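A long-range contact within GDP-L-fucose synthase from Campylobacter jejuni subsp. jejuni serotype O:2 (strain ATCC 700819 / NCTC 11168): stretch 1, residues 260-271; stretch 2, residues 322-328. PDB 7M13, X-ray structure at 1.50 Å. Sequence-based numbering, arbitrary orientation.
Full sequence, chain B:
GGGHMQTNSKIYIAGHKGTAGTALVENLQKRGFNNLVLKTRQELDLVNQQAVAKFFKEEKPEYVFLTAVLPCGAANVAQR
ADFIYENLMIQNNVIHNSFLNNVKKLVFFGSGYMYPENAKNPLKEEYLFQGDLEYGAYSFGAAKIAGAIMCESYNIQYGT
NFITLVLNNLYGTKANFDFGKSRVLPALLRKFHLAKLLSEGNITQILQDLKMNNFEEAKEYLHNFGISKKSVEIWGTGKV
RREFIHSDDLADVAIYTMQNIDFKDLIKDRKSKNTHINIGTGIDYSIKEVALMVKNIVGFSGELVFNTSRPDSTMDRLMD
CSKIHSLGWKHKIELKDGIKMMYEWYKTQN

Stretch 1 (260-271) NIDFKDLIKDRK
Stretch 2 322-328: SKIHSLG

Apolar packing of a loop-and-turn segment (260-271) against a helix (322-326) and the two residues after it in one chain of GDP-L-fucose synthase. No direct hydrogen bond crosses between the stretches; side-chain contacts and two bridging waters join them, and 363 Å² of surface is buried, both sides summed. The nearest CA atoms across the stretches are those of Ile 261 and Leu 327, 7.2 Å apart.

In the first stretch, Ile 261 is extended (phi/psi -113/112), as is Asp 262 (-109/162), before the chain coils through a weakly bonded helical turn at about 263-266. Asp 265 (chi1 m, -58°) folds its carboxylate back so that OD2 accepts from Asp 262 N at 2.9 Å, nearly linear at 171°, while Asp 265 N returns a bond to Asp 262 O, also 2.9 Å. Leu 266 N bonds Phe 263 O at 2.8 Å; Ile 267 N to the same oxygen is weak, at 3.4 Å. A type II turn from Ile 267 to Arg 270, with Lys 268 at -68/110 and Asp 269 at 54/30, then redirects the chain, leaving Arg 270 extended (-135/152) with its CA-to-CB bond toward the helix.

The second stretch is helical over 322-326 and closes in a Schellman motif: Gly 328 takes phi/psi 104/21, and its N bonds His 325 O at 3.0 Å and, weakly, Ile 324 O at 3.2 Å. At these angles a CB would jam against the carbonyl O of Leu 327, which by itself calls for glycine. Ser 326, chi1 p (78°), turns its hydroxyl back along the helix, where OG donates to Lys 323 O at 2.6 Å.

Leu 327 (chi1 m, chi2 t) is the centre of the contact, with 82 Å² covered. Ile 261, also m,t, points toward the helix and extends CD1 to 3.9 Å from Leu 327 CB and 3.7 Å from Ile 324 CD1. Ile 324 directs its CA-to-CB bond away, but chi1 t and chi2 p (67°) bring its end nearer to make that contact. Leu 266 starts sideways; its m,t conformation carries CD2 to 3.7 Å from Leu 327 CD1. These are van der Waals contacts between apolar side chains.

Lys 323 is fully extended, all four chi angles t, so its aliphatic chain lines the contact while its amine reaches beyond: CE lies 4.1 Å from Leu 266 CD2, and NZ donates at 2.8 Å to water 1, which donates to Leu 266 O at 2.6 Å. Arg 270 (chi1 m, chi2 and chi3 t, chi4 106°) lays one guanidinium face over Lys 323 CG, which NH2 approaches to 3.8 Å. Water 2 accepts from Arg 270 NH1 at 3.2 Å and donates to Ser 326 OG at 2.8 Å, linking two groups that do not bond directly: Arg 270 NH2 stays 3.9 Å from Ser 326 OG.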

# COMPACT_ATOMS: atom_id res chain seq x y z
N ASN B 260 17.11 2.28 -21.97
CA ASN B 260 16.19 2.27 -23.13
C ASN B 260 14.73 2.57 -22.76
O ASN B 260 13.98 2.97 -23.67
CB ASN B 260 16.21 0.93 -23.87
CG ASN B 260 17.55 0.71 -24.53
OD1 ASN B 260 17.86 1.34 -25.54
ND2 ASN B 260 18.39 -0.10 -23.91
N ILE B 261 14.29 2.28 -21.54
CA ILE B 261 12.83 2.31 -21.21
C ILE B 261 12.60 3.45 -20.24
O ILE B 261 13.04 3.39 -19.09
CB ILE B 261 12.36 0.97 -20.65
CG1 ILE B 261 12.58 -0.17 -21.63
CG2 ILE B 261 10.88 1.10 -20.26
CD1 ILE B 261 12.31 -1.52 -21.05
N ASP B 262 11.90 4.47 -20.72
CA ASP B 262 11.52 5.65 -19.93
C ASP B 262 10.02 5.61 -19.67
O ASP B 262 9.28 4.90 -20.36
CB ASP B 262 11.99 6.92 -20.65
CG ASP B 262 13.51 6.97 -20.81
OD1 ASP B 262 14.23 6.73 -19.81
OD2 ASP B 262 13.98 7.25 -21.94
N PHE B 263 9.54 6.36 -18.69
CA PHE B 263 8.11 6.36 -18.37
C PHE B 263 7.29 6.73 -19.62
O PHE B 263 6.25 6.11 -19.84
CB PHE B 263 7.83 7.31 -17.20
CG PHE B 263 6.41 7.28 -16.75
CD1 PHE B 263 5.59 8.39 -16.87
CD2 PHE B 263 5.85 6.12 -16.23
CE1 PHE B 263 4.28 8.36 -16.45
CE2 PHE B 263 4.54 6.10 -15.79
CZ PHE B 263 3.76 7.23 -15.90
N LYS B 264 7.77 7.69 -20.42
CA LYS B 264 7.04 8.09 -21.65
C LYS B 264 6.81 6.88 -22.57
O LYS B 264 5.75 6.83 -23.20
CB LYS B 264 7.77 9.25 -22.34
CG LYS B 264 9.16 8.94 -22.87
CD LYS B 264 9.67 10.00 -23.83
CE LYS B 264 10.81 9.52 -24.70
NZ LYS B 264 12.09 10.16 -24.30
N ASP B 265 7.70 5.87 -22.56
CA ASP B 265 7.54 4.65 -23.41
C ASP B 265 6.41 3.78 -22.88
O ASP B 265 5.86 2.96 -23.64
CB ASP B 265 8.85 3.88 -23.51
CG ASP B 265 9.99 4.70 -24.09
OD1 ASP B 265 9.76 5.42 -25.11
OD2 ASP B 265 11.10 4.67 -23.52
N LEU B 266 6.10 3.87 -21.59
CA LEU B 266 5.12 2.98 -20.93
C LEU B 266 3.70 3.54 -20.98
O LEU B 266 2.77 2.80 -20.62
CB LEU B 266 5.58 2.78 -19.48
CG LEU B 266 6.94 2.13 -19.37
CD1 LEU B 266 7.44 2.15 -17.93
CD2 LEU B 266 6.91 0.70 -19.88
N ILE B 267 3.53 4.80 -21.34
CA ILE B 267 2.16 5.37 -21.44
C ILE B 267 1.88 5.75 -22.91
O ILE B 267 0.84 6.35 -23.14
CB ILE B 267 2.01 6.55 -20.48
CG1 ILE B 267 2.86 7.74 -20.91
CG2 ILE B 267 2.31 6.09 -19.06
CD1 ILE B 267 2.63 9.00 -20.11
N LYS B 268 2.81 5.44 -23.82
CA LYS B 268 2.60 5.58 -25.29
C LYS B 268 1.55 4.54 -25.73
O LYS B 268 1.87 3.33 -25.69
CB LYS B 268 3.92 5.39 -26.05
CG LYS B 268 3.89 5.79 -27.52
CD LYS B 268 5.27 5.94 -28.12
CE LYS B 268 6.10 7.02 -27.47
NZ LYS B 268 7.42 7.19 -28.13
N ASP B 269 0.35 5.01 -26.11
CA ASP B 269 -0.79 4.16 -26.55
C ASP B 269 -1.10 3.09 -25.50
O ASP B 269 -1.57 2.00 -25.87
CB ASP B 269 -0.51 3.52 -27.92
CG ASP B 269 -0.06 4.51 -28.98
OD1 ASP B 269 -0.62 5.63 -29.01
OD2 ASP B 269 0.85 4.16 -29.76
N ARG B 270 -0.82 3.39 -24.22
CA ARG B 270 -1.18 2.54 -23.05
C ARG B 270 -1.75 3.48 -21.98
O ARG B 270 -1.36 4.65 -22.00
CB ARG B 270 0.05 1.78 -22.53
CG ARG B 270 0.43 0.54 -23.34
CD ARG B 270 1.61 -0.24 -22.76
NE ARG B 270 1.64 -1.64 -23.18
CZ ARG B 270 2.48 -2.16 -24.08
NH1 ARG B 270 3.39 -1.40 -24.67
NH2 ARG B 270 2.43 -3.45 -24.37
N LYS B 271 -2.63 2.98 -21.11
CA LYS B 271 -3.19 3.77 -19.97
C LYS B 271 -2.04 4.15 -19.01
O LYS B 271 -1.01 3.43 -18.99
CB LYS B 271 -4.30 2.95 -19.29
CG LYS B 271 -5.53 2.72 -20.16
CD LYS B 271 -6.26 1.42 -19.86
CE LYS B 271 -6.78 1.33 -18.44
NZ LYS B 271 -7.91 0.37 -18.34
N SER B 322 5.05 -10.38 -22.76
CA SER B 322 4.81 -9.70 -24.06
C SER B 322 5.23 -8.22 -24.01
O SER B 322 5.79 -7.69 -24.98
CB SER B 322 3.36 -9.85 -24.50
OG SER B 322 3.02 -11.22 -24.62
N LYS B 323 5.00 -7.52 -22.89
CA LYS B 323 5.25 -6.07 -22.85
C LYS B 323 6.76 -5.82 -22.86
O LYS B 323 7.23 -5.00 -23.64
CB LYS B 323 4.56 -5.48 -21.62
CG LYS B 323 4.77 -4.01 -21.39
CD LYS B 323 4.08 -3.65 -20.07
CE LYS B 323 4.01 -2.20 -19.74
NZ LYS B 323 3.10 -2.06 -18.57
N ILE B 324 7.54 -6.55 -22.06
CA ILE B 324 9.01 -6.34 -22.11
C ILE B 324 9.53 -6.76 -23.46
O ILE B 324 10.43 -6.11 -23.97
CB ILE B 324 9.75 -6.99 -20.93
CG1 ILE B 324 11.22 -6.53 -20.90
CG2 ILE B 324 9.64 -8.49 -20.91
CD1 ILE B 324 11.44 -5.06 -20.58
N HIS B 325 9.01 -7.83 -24.05
CA HIS B 325 9.46 -8.20 -25.42
C HIS B 325 9.21 -7.05 -26.39
O HIS B 325 10.11 -6.75 -27.19
CB HIS B 325 8.76 -9.46 -25.90
CG HIS B 325 9.12 -10.67 -25.14
ND1 HIS B 325 8.32 -11.78 -25.20
CD2 HIS B 325 10.15 -10.96 -24.31
CE1 HIS B 325 8.85 -12.72 -24.45
NE2 HIS B 325 9.99 -12.24 -23.90
N SER B 326 8.07 -6.38 -26.29
CA SER B 326 7.65 -5.28 -27.19
C SER B 326 8.58 -4.08 -27.01
O SER B 326 8.74 -3.28 -27.95
CB SER B 326 6.20 -4.92 -26.96
OG SER B 326 6.01 -4.12 -25.79
N LEU B 327 9.17 -3.96 -25.81
CA LEU B 327 10.05 -2.83 -25.44
C LEU B 327 11.50 -3.18 -25.79
O LEU B 327 12.33 -2.28 -25.66
CB LEU B 327 9.89 -2.51 -23.95
CG LEU B 327 8.56 -1.87 -23.59
CD1 LEU B 327 8.33 -1.90 -22.10
CD2 LEU B 327 8.53 -0.43 -24.08
N GLY B 328 11.73 -4.40 -26.28
CA GLY B 328 12.99 -4.74 -26.97
C GLY B 328 13.96 -5.57 -26.16
O GLY B 328 15.15 -5.62 -26.55
O HOH W 1 2.52 0.53 -19.43
O HOH W 2 5.95 -1.39 -26.55